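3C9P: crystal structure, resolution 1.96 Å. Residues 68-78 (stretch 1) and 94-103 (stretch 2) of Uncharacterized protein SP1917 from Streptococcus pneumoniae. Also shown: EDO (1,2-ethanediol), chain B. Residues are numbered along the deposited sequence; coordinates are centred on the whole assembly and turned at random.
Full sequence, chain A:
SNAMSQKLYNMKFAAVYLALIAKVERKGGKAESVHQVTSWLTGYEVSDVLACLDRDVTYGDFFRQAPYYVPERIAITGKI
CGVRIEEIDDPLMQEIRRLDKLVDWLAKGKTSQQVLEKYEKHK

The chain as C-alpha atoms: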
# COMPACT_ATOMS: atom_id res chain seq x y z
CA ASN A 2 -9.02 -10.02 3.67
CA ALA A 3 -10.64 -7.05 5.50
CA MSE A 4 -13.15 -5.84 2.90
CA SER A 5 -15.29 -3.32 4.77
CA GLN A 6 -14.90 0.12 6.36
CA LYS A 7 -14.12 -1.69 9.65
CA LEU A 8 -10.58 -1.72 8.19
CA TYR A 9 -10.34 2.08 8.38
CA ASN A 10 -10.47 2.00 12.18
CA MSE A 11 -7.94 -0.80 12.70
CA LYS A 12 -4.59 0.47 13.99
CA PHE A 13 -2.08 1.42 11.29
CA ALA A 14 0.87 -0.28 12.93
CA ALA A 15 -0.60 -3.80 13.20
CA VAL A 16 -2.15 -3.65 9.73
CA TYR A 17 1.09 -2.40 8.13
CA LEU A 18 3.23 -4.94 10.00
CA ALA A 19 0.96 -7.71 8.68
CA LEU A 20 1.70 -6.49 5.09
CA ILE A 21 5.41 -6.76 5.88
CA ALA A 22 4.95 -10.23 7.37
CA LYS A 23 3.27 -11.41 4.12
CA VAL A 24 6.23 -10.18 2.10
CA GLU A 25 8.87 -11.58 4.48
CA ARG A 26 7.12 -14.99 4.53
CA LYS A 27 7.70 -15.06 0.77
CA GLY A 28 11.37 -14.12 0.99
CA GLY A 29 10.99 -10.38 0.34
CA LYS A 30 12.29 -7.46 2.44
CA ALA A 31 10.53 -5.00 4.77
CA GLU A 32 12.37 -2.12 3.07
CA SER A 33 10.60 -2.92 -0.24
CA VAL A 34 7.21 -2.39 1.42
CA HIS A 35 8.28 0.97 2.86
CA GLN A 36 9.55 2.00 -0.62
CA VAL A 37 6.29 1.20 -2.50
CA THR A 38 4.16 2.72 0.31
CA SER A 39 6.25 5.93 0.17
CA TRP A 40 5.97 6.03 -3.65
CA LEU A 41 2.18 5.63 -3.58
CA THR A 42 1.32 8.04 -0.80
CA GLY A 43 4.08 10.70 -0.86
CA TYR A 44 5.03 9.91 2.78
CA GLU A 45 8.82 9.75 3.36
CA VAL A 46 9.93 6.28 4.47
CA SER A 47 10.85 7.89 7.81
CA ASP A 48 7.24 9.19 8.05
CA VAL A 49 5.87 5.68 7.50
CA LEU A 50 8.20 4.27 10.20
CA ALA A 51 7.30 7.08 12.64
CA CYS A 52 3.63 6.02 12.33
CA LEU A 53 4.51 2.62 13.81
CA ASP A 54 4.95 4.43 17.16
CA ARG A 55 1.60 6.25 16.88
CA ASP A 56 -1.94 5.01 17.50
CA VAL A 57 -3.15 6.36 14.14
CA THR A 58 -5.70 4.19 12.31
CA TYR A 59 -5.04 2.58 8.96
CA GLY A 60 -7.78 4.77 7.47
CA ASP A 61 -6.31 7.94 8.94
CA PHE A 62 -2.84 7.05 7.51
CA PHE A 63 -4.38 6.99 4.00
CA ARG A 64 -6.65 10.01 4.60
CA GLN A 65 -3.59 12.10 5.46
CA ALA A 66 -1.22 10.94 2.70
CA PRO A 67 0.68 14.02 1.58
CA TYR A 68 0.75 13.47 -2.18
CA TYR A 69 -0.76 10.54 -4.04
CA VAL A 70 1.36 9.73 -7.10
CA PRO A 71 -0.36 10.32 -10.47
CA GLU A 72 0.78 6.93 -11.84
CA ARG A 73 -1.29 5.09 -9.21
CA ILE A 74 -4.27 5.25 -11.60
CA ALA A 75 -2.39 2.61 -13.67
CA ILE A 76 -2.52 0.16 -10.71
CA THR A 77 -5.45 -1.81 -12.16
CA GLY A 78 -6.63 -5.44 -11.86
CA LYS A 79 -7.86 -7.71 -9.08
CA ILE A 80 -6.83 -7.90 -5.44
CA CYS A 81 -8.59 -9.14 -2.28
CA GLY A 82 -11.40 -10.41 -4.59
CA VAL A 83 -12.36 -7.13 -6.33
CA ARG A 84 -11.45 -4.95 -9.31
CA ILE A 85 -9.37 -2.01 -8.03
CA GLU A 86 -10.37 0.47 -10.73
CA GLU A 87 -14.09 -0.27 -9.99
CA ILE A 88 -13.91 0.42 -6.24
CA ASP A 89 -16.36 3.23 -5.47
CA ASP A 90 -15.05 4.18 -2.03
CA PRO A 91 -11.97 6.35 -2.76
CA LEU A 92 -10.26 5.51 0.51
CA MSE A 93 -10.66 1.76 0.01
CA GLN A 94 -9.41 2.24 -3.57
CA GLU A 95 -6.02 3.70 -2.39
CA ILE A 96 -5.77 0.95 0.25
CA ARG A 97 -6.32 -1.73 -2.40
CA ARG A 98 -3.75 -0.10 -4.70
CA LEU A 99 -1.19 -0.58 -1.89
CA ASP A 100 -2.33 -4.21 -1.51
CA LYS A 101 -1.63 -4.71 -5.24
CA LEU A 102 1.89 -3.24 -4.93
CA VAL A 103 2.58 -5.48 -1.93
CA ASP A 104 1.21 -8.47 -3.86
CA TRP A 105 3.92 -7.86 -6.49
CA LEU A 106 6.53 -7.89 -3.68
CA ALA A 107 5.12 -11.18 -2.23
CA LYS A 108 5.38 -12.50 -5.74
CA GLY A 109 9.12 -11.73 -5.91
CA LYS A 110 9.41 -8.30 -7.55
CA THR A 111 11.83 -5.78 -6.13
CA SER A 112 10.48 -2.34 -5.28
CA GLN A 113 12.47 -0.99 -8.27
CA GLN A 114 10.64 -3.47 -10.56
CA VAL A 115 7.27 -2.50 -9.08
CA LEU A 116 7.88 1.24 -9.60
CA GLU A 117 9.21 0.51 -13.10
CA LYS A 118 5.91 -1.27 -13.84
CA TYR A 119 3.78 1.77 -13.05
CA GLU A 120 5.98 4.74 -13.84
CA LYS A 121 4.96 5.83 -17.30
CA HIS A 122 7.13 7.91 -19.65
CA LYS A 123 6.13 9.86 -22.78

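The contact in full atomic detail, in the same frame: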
# COMPACT_ATOMS: atom_id res chain seq x y z
N TYR A 68 0.74 13.24 -0.74
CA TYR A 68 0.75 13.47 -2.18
C TYR A 68 0.63 12.17 -2.95
O TYR A 68 1.64 11.52 -3.26
CB TYR A 68 2.05 14.17 -2.61
CG TYR A 68 1.91 14.98 -3.87
CD1 TYR A 68 1.89 14.38 -5.14
CD2 TYR A 68 1.77 16.37 -3.80
CE1 TYR A 68 1.74 15.17 -6.29
CE2 TYR A 68 1.64 17.15 -4.93
CZ TYR A 68 1.61 16.56 -6.16
OH TYR A 68 1.49 17.39 -7.27
N TYR A 69 -0.59 11.79 -3.31
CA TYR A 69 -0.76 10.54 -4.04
C TYR A 69 -0.17 10.68 -5.42
O TYR A 69 -0.42 11.69 -6.10
CB TYR A 69 -2.24 10.18 -4.12
CG TYR A 69 -2.75 9.53 -2.85
CD1 TYR A 69 -2.48 8.17 -2.61
CD2 TYR A 69 -3.48 10.25 -1.91
CE1 TYR A 69 -2.93 7.55 -1.46
CE2 TYR A 69 -3.95 9.62 -0.74
CZ TYR A 69 -3.67 8.27 -0.55
OH TYR A 69 -4.10 7.63 0.56
N VAL A 70 0.61 9.67 -5.84
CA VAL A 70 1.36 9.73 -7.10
C VAL A 70 0.39 9.57 -8.28
O VAL A 70 -0.53 8.73 -8.22
CB VAL A 70 2.51 8.67 -7.10
CG1 VAL A 70 1.95 7.24 -7.25
CG2 VAL A 70 3.59 8.95 -8.14
N PRO A 71 0.54 10.40 -9.33
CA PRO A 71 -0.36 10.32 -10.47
C PRO A 71 -0.42 8.92 -11.12
O PRO A 71 -1.49 8.49 -11.54
CB PRO A 71 0.19 11.37 -11.46
CG PRO A 71 0.95 12.34 -10.60
CD PRO A 71 1.51 11.51 -9.47
N GLU A 72 0.70 8.21 -11.14
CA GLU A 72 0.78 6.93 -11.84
C GLU A 72 -0.00 5.81 -11.14
O GLU A 72 -0.10 4.70 -11.65
CB GLU A 72 2.26 6.53 -12.01
CG GLU A 72 3.01 7.39 -13.05
CD GLU A 72 3.41 8.79 -12.54
OE1 GLU A 72 3.28 9.09 -11.33
OE2 GLU A 72 3.89 9.59 -13.37
N ARG A 73 -0.56 6.11 -9.97
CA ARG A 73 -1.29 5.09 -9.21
C ARG A 73 -2.59 4.69 -9.91
O ARG A 73 -3.14 3.63 -9.65
CB ARG A 73 -1.56 5.59 -7.79
CG ARG A 73 -2.70 6.57 -7.70
CD ARG A 73 -2.77 7.25 -6.33
NE ARG A 73 -4.03 7.99 -6.24
CZ ARG A 73 -4.30 9.12 -6.88
NH1 ARG A 73 -3.37 9.69 -7.66
NH2 ARG A 73 -5.50 9.67 -6.74
N ILE A 74 -3.08 5.54 -10.82
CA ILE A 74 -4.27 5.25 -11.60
C ILE A 74 -4.02 4.02 -12.52
O ILE A 74 -4.96 3.31 -12.90
CB ILE A 74 -4.64 6.50 -12.45
CG1 ILE A 74 -4.89 7.74 -11.55
CG2 ILE A 74 -5.78 6.25 -13.47
CD1 ILE A 74 -5.79 7.54 -10.35
N ALA A 75 -2.76 3.78 -12.86
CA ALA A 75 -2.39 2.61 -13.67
C ALA A 75 -2.34 1.29 -12.89
O ALA A 75 -2.20 0.22 -13.50
CB ALA A 75 -1.05 2.86 -14.40
N ILE A 76 -2.42 1.36 -11.55
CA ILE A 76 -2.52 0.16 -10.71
C ILE A 76 -3.95 -0.41 -10.83
O ILE A 76 -4.87 -0.09 -10.03
CB ILE A 76 -2.14 0.42 -9.22
CG1 ILE A 76 -0.77 1.10 -9.12
CG2 ILE A 76 -2.13 -0.91 -8.45
CD1 ILE A 76 -0.50 1.80 -7.75
N THR A 77 -4.13 -1.24 -11.85
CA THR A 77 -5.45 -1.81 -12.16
C THR A 77 -5.43 -3.33 -11.91
O THR A 77 -4.37 -3.90 -11.62
CB THR A 77 -5.86 -1.52 -13.62
OG1 THR A 77 -4.85 -2.06 -14.50
CG2 THR A 77 -5.98 -0.01 -13.87
N GLY A 78 -6.58 -3.99 -12.02
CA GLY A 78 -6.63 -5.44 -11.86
C GLY A 78 -7.27 -5.84 -10.54
O GLY A 78 -7.84 -5.01 -9.84
N GLN A 94 -10.11 2.40 -2.30
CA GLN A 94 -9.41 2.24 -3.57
C GLN A 94 -7.89 2.44 -3.42
O GLN A 94 -7.13 1.66 -3.98
CB GLN A 94 -10.05 3.11 -4.66
CG GLN A 94 -9.50 2.88 -6.04
CD GLN A 94 -10.20 3.74 -7.09
OE1 GLN A 94 -10.19 4.97 -7.02
NE2 GLN A 94 -10.78 3.09 -8.09
N GLU A 95 -7.46 3.45 -2.66
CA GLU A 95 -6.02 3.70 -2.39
C GLU A 95 -5.43 2.55 -1.57
O GLU A 95 -4.29 2.13 -1.81
CB GLU A 95 -5.79 5.03 -1.66
CG GLU A 95 -6.37 6.30 -2.36
CD GLU A 95 -5.85 6.52 -3.79
OE1 GLU A 95 -5.07 5.69 -4.30
OE2 GLU A 95 -6.21 7.56 -4.39
N ILE A 96 -6.20 2.06 -0.60
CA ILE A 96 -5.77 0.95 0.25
C ILE A 96 -5.52 -0.29 -0.62
O ILE A 96 -4.51 -0.98 -0.45
CB ILE A 96 -6.81 0.66 1.35
CG1 ILE A 96 -6.72 1.75 2.44
CG2 ILE A 96 -6.68 -0.78 1.93
CD1 ILE A 96 -7.85 1.71 3.56
N ARG A 97 -6.44 -0.56 -1.54
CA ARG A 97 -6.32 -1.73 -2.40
C ARG A 97 -5.21 -1.56 -3.42
O ARG A 97 -4.59 -2.54 -3.80
CB ARG A 97 -7.65 -2.06 -3.09
CG ARG A 97 -8.74 -2.57 -2.11
CD ARG A 97 -8.30 -3.90 -1.47
NE ARG A 97 -9.35 -4.48 -0.65
CZ ARG A 97 -9.25 -4.75 0.65
NH1 ARG A 97 -8.14 -4.48 1.31
NH2 ARG A 97 -10.28 -5.29 1.29
N ARG A 98 -4.92 -0.32 -3.83
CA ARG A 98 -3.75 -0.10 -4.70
C ARG A 98 -2.46 -0.46 -3.95
O ARG A 98 -1.57 -1.11 -4.53
CB ARG A 98 -3.68 1.34 -5.22
CG ARG A 98 -4.73 1.65 -6.26
CD ARG A 98 -4.73 3.13 -6.60
NE ARG A 98 -5.68 3.39 -7.69
CZ ARG A 98 -6.44 4.47 -7.83
NH1 ARG A 98 -6.42 5.44 -6.92
NH2 ARG A 98 -7.23 4.57 -8.88
N LEU A 99 -2.36 -0.09 -2.68
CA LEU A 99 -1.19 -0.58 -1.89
C LEU A 99 -1.14 -2.12 -1.79
O LEU A 99 -0.06 -2.73 -1.93
CB LEU A 99 -1.10 0.06 -0.49
CG LEU A 99 0.15 -0.38 0.31
CD1 LEU A 99 1.44 -0.00 -0.41
CD2 LEU A 99 0.13 0.18 1.73
N ASP A 100 -2.29 -2.74 -1.58
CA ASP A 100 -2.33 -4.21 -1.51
C ASP A 100 -1.79 -4.83 -2.79
O ASP A 100 -1.12 -5.88 -2.73
CB ASP A 100 -3.73 -4.75 -1.25
CG ASP A 100 -4.22 -4.48 0.18
OD1 ASP A 100 -3.44 -4.56 1.16
OD2 ASP A 100 -5.42 -4.22 0.33
N LYS A 101 -2.13 -4.24 -3.94
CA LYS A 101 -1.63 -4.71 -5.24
C LYS A 101 -0.11 -4.58 -5.33
O LYS A 101 0.57 -5.52 -5.78
CB LYS A 101 -2.32 -3.95 -6.40
CG LYS A 101 -2.01 -4.47 -7.80
CD LYS A 101 -2.51 -5.89 -7.99
CE LYS A 101 -2.85 -6.17 -9.44
NZ LYS A 101 -3.26 -7.61 -9.55
N LEU A 102 0.43 -3.44 -4.89
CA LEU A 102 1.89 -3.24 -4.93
C LEU A 102 2.62 -4.26 -4.05
O LEU A 102 3.66 -4.78 -4.43
CB LEU A 102 2.28 -1.80 -4.51
CG LEU A 102 1.66 -0.65 -5.33
CD1 LEU A 102 2.02 0.75 -4.74
CD2 LEU A 102 2.11 -0.74 -6.79
N VAL A 103 2.03 -4.55 -2.89
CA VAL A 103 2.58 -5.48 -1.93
C VAL A 103 2.43 -6.90 -2.48
O VAL A 103 3.30 -7.74 -2.27
CB VAL A 103 1.90 -5.36 -0.55
CG1 VAL A 103 2.35 -6.46 0.37
CG2 VAL A 103 2.30 -4.01 0.09
C1 EDO B . -5.89 -4.41 3.53
O1 EDO B . -5.75 -5.82 3.42
C2 EDO B . -4.80 -3.89 4.46
O2 EDO B . -3.77 -4.88 4.55
O HOH W 1 -6.78 1.86 -10.04

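Stretch 2 is a segment of a longer helix. Stretch 1 is mostly loop, with a short 3-10 segment at 71-75. The backbones come closest at Ile-76 and Arg-98, whose CA atoms are 6.1 Å apart. Together the two stretches bury 475 Å². Glu-95, Arg-98 and Lys-101 all point toward stretch 1, as expected from helical spacing; Ile-96 and Leu-99 point away.

Gln-94 makes no contact with stretch 1. Glu-95 is buried and accepts from two arginines. Its OE2 forms a salt bridge with Arg-73, with hydrogen bonds from NE (2.9 Å) and NH2 (3.2 Å). Its OE1 takes a hydrogen bond from Arg-98 NH1 at 3.0 Å, within the helix. Glu-95 CG also lies over one face of the Tyr-69 ring, 3.8 Å from CE1, in a CH-pi contact.

Arg-97 points sideways and makes no contact with stretch 1. Its NH1 bridges to Asp-100 OD2 at 2.9 Å, and ethanediol sits beside this pair.

Arg-98 lies close to Arg-73, with Arg-98 NH1 3.6 Å from Arg-73 NE. The shared carboxylate of Glu-95 offsets these like charges. Arg-73 NH1 is held by its own stretch, donating to Val-70 O at 3.0 Å. Arg-73 CG and Ile-74 CA cover one face of the Arg-98 guanidinium. A water links the stretches: it accepts from Arg-98 NH2 at 3.0 Å and donates to Ile-76 O at 2.7 Å.

Lys-101 contributes its aliphatic chain. Its CG packs 3.6 Å from Ile-76 CG2, and its CE lies 3.5 Å from Thr-77 O. Gly-78 has backbone angles that call for glycine; a CB there would also crowd Lys-101 CE.

Leu-102 ends the contact. Its CD2 meets Ile-76 CD1 at 3.8 Å, an apolar pairing of two buried residues. Val-103 is out of reach.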